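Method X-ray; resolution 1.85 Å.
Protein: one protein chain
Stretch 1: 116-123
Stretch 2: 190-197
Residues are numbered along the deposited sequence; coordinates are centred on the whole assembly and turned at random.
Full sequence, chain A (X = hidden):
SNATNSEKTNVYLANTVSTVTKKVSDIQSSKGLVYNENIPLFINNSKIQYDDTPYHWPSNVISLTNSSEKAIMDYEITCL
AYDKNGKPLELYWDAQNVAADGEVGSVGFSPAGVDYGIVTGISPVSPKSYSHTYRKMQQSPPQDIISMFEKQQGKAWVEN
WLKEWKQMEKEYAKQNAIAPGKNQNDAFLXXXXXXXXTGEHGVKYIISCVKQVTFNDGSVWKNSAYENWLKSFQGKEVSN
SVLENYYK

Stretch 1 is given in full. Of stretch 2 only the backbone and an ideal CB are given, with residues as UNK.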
# COMPACT_ATOMS: atom_id res chain seq x y z
N TYR A 116 7.74 9.10 -27.88
CA TYR A 116 6.49 9.27 -27.13
C TYR A 116 6.12 10.73 -26.95
O TYR A 116 4.95 11.03 -26.63
CB TYR A 116 6.61 8.64 -25.74
CG TYR A 116 6.77 7.13 -25.70
CD1 TYR A 116 6.12 6.30 -26.60
CD2 TYR A 116 7.57 6.54 -24.72
CE1 TYR A 116 6.26 4.92 -26.54
CE2 TYR A 116 7.71 5.17 -24.65
CZ TYR A 116 7.06 4.36 -25.55
OH TYR A 116 7.22 3.00 -25.46
N GLY A 117 7.08 11.65 -27.09
CA GLY A 117 6.78 13.06 -26.94
C GLY A 117 5.77 13.55 -27.97
O GLY A 117 5.03 14.49 -27.70
N ILE A 118 5.71 12.89 -29.12
CA ILE A 118 4.81 13.27 -30.20
C ILE A 118 3.45 12.62 -29.95
O ILE A 118 3.31 11.39 -29.99
CB ILE A 118 5.39 12.88 -31.57
CG1 ILE A 118 6.65 13.70 -31.84
CG2 ILE A 118 4.38 13.08 -32.67
CD1 ILE A 118 7.47 13.21 -33.00
N VAL A 119 2.44 13.43 -29.67
CA VAL A 119 1.15 12.92 -29.25
C VAL A 119 0.29 12.81 -30.51
O VAL A 119 -0.08 13.82 -31.10
CB VAL A 119 0.52 13.82 -28.19
CG1 VAL A 119 -0.86 13.32 -27.77
CG2 VAL A 119 1.46 13.92 -26.98
N THR A 120 0.01 11.57 -30.93
CA THR A 120 -0.76 11.35 -32.15
C THR A 120 -2.26 11.31 -31.89
O THR A 120 -3.04 11.41 -32.85
CB THR A 120 -0.31 10.05 -32.84
OG1 THR A 120 -0.88 8.91 -32.19
CG2 THR A 120 1.22 9.91 -32.81
N GLY A 121 -2.68 11.20 -30.63
CA GLY A 121 -4.09 11.16 -30.28
C GLY A 121 -4.25 11.10 -28.78
O GLY A 121 -3.28 11.16 -28.02
N ILE A 122 -5.51 10.96 -28.34
CA ILE A 122 -5.84 10.84 -26.93
C ILE A 122 -6.61 9.55 -26.67
O ILE A 122 -7.30 9.01 -27.54
CB ILE A 122 -6.64 12.06 -26.42
CG1 ILE A 122 -7.99 12.14 -27.11
CG2 ILE A 122 -5.86 13.35 -26.66
CD1 ILE A 122 -8.91 13.16 -26.48
N SER A 123 -6.49 9.06 -25.43
CA SER A 123 -7.21 7.89 -24.95
C SER A 123 -8.03 8.27 -23.72
O SER A 123 -7.46 8.47 -22.63
CB SER A 123 -6.24 6.76 -24.61
OG SER A 123 -6.94 5.59 -24.20
N UNK A 190 -3.53 17.99 -19.79
CA UNK A 190 -4.84 18.32 -20.41
C UNK A 190 -4.69 18.26 -21.94
O UNK A 190 -4.59 19.28 -22.63
CB UNK A 190 -5.33 19.70 -19.97
N UNK A 191 -4.65 17.03 -22.46
CA UNK A 191 -4.44 16.78 -23.89
C UNK A 191 -5.65 17.07 -24.75
O UNK A 191 -5.49 17.51 -25.89
CB UNK A 191 -4.02 15.32 -24.10
N UNK A 192 -6.87 16.88 -24.24
CA UNK A 192 -8.05 17.09 -25.08
C UNK A 192 -8.13 18.54 -25.56
O UNK A 192 -7.94 19.48 -24.78
CB UNK A 192 -9.32 16.72 -24.31
N UNK A 193 -8.39 18.72 -26.87
CA UNK A 193 -8.56 19.99 -27.60
C UNK A 193 -7.22 20.68 -27.87
O UNK A 193 -7.22 21.82 -28.32
CB UNK A 193 -9.47 20.93 -26.81
N UNK A 194 -6.10 20.02 -27.62
CA UNK A 194 -4.79 20.56 -27.93
C UNK A 194 -4.33 20.02 -29.29
O UNK A 194 -4.53 18.85 -29.61
CB UNK A 194 -3.78 20.21 -26.83
N UNK A 195 -3.76 20.90 -30.10
CA UNK A 195 -3.11 20.49 -31.35
C UNK A 195 -1.61 20.75 -31.20
O UNK A 195 -1.17 21.90 -31.18
CB UNK A 195 -3.68 21.24 -32.55
N UNK A 196 -0.83 19.68 -31.10
CA UNK A 196 0.59 19.81 -30.80
C UNK A 196 1.32 20.55 -31.91
O UNK A 196 2.19 21.39 -31.64
CB UNK A 196 1.22 18.43 -30.59
N UNK A 197 0.97 20.28 -33.17
CA UNK A 197 1.68 20.87 -34.30
C UNK A 197 1.64 22.40 -34.29
O UNK A 197 2.60 23.05 -34.70
CB UNK A 197 1.09 20.35 -35.61

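Position 190 lies beyond the reach of stretch 1: no atom of that stretch comes within 5.5 Å of its ideal CB, so the contact sets no preference there. The deposited residue is L190, whose side chain makes no contact with stretch 1.

At position 191 the CA-to-CB bond points toward stretch 1, and the surroundings are apolar. The ideal CB lies 3.7 Å from I122 CG2 and 5.2 Å from V119 CG1. An aliphatic or aromatic residue would suit the place, and a long or flat one could run from I122 towards V119. The residue is F191, with chi1 in the m well. Its CB packs against I122, 3.7 Å from I122 CG2, and its ring extends to V119, where CE2 is 4.2 Å from V119 CG2. One side chain thus touches both of the branched residues that stretch 1 directs at this segment.

Position 192 points sideways, with its ideal CB 4.2 Å from I122 CD1. Phi and psi of -61° and 133°, followed by a positive phi at 193, mark the two central positions of a type II turn. The nearby methyl would accept an apolar neighbour, but the sideways direction also leaves room for a polar residue that seeks partners elsewhere. D192 is of the second kind: OD1 rests 3.6 Å from I122 CD1, a plain van der Waals contact, and OD2 is hydrogen-bonded elsewhere in the structure.

Position 193 points away, and its phi of 76° would be easiest for glycine, with asparagine also a good candidate. The residue is nevertheless K193, which adopts this left-handed conformation and makes no contact with stretch 1.

At position 194 the backbone N closes the turn by bonding to F191 O (3.1 Å). The CB points sideways and is too far from stretch 1 for a small side chain to touch it, so only a long or broad one could reach V119; a large aromatic or a long aliphatic chain would serve. W194 does so with its indole, whose edge meets the valine, CZ3 lying 3.8 Å from V119 CG2. That methyl is therefore shared between the two aromatic residues.

Position 195 points away into space free of stretch 1, where most residues would fit; it is K195, which touches a crystal neighbour.

Position 196 points toward the loop, its ideal CB 4.8 Å from V119 O. Stretch 1 offers an acceptor in G117 O and a donor in V119 N, so a side chain carrying both functions is favoured: glutamine has the length and the amide, though other long polar residues could satisfy one half. Q196, extended with chi1 and chi2 both t, answers both. Its NE2 donates to G117 O (3.0 Å, 171°), and its OE1 accepts from V119 N (2.8 Å, 162°). A water donates to Q196 OE1 (2.8 Å) and to V119 O (3.2 Å), bridging them.

Position 197 is out of reach and unconstrained by stretch 1; it holds S197.

Stretch 2 190-197: LFDKWKQS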
# COMPACT_ATOMS: atom_id res chain seq x y z
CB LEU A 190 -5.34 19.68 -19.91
CG LEU A 190 -6.81 19.98 -20.21
CD1 LEU A 190 -7.62 19.07 -19.31
CD2 LEU A 190 -7.13 21.41 -19.91
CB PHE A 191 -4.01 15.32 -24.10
CG PHE A 191 -2.68 15.00 -23.50
CD1 PHE A 191 -2.57 14.10 -22.46
CD2 PHE A 191 -1.53 15.65 -23.95
CE1 PHE A 191 -1.33 13.80 -21.90
CE2 PHE A 191 -0.27 15.35 -23.41
CZ PHE A 191 -0.17 14.43 -22.38
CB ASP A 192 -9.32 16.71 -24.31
CG ASP A 192 -10.54 16.60 -25.24
OD1 ASP A 192 -10.36 16.49 -26.47
OD2 ASP A 192 -11.69 16.62 -24.74
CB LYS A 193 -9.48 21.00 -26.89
CG LYS A 193 -10.83 20.43 -26.43
CD LYS A 193 -11.77 20.16 -27.58
CE LYS A 193 -13.19 19.90 -27.07
NZ LYS A 193 -14.11 19.64 -28.20
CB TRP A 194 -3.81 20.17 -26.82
CG TRP A 194 -2.36 20.48 -27.00
CD1 TRP A 194 -1.77 21.69 -27.16
CD2 TRP A 194 -1.29 19.51 -26.99
NE1 TRP A 194 -0.38 21.54 -27.25
CE2 TRP A 194 -0.08 20.21 -27.16
CE3 TRP A 194 -1.27 18.12 -26.87
CZ2 TRP A 194 1.16 19.56 -27.20
CZ3 TRP A 194 -0.02 17.47 -26.89
CH2 TRP A 194 1.17 18.20 -27.05
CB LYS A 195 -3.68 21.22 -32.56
CG LYS A 195 -3.11 20.67 -33.86
CD LYS A 195 -3.70 21.35 -35.09
CE LYS A 195 -5.08 20.81 -35.40
NZ LYS A 195 -5.03 19.33 -35.61
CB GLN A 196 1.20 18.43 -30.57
CG GLN A 196 2.72 18.47 -30.28
CD GLN A 196 3.27 17.12 -29.86
OE1 GLN A 196 2.94 16.09 -30.46
NE2 GLN A 196 4.11 17.12 -28.83
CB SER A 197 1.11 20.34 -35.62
OG SER A 197 -0.26 20.71 -35.78
O HOH W 1 1.73 15.67 -32.95
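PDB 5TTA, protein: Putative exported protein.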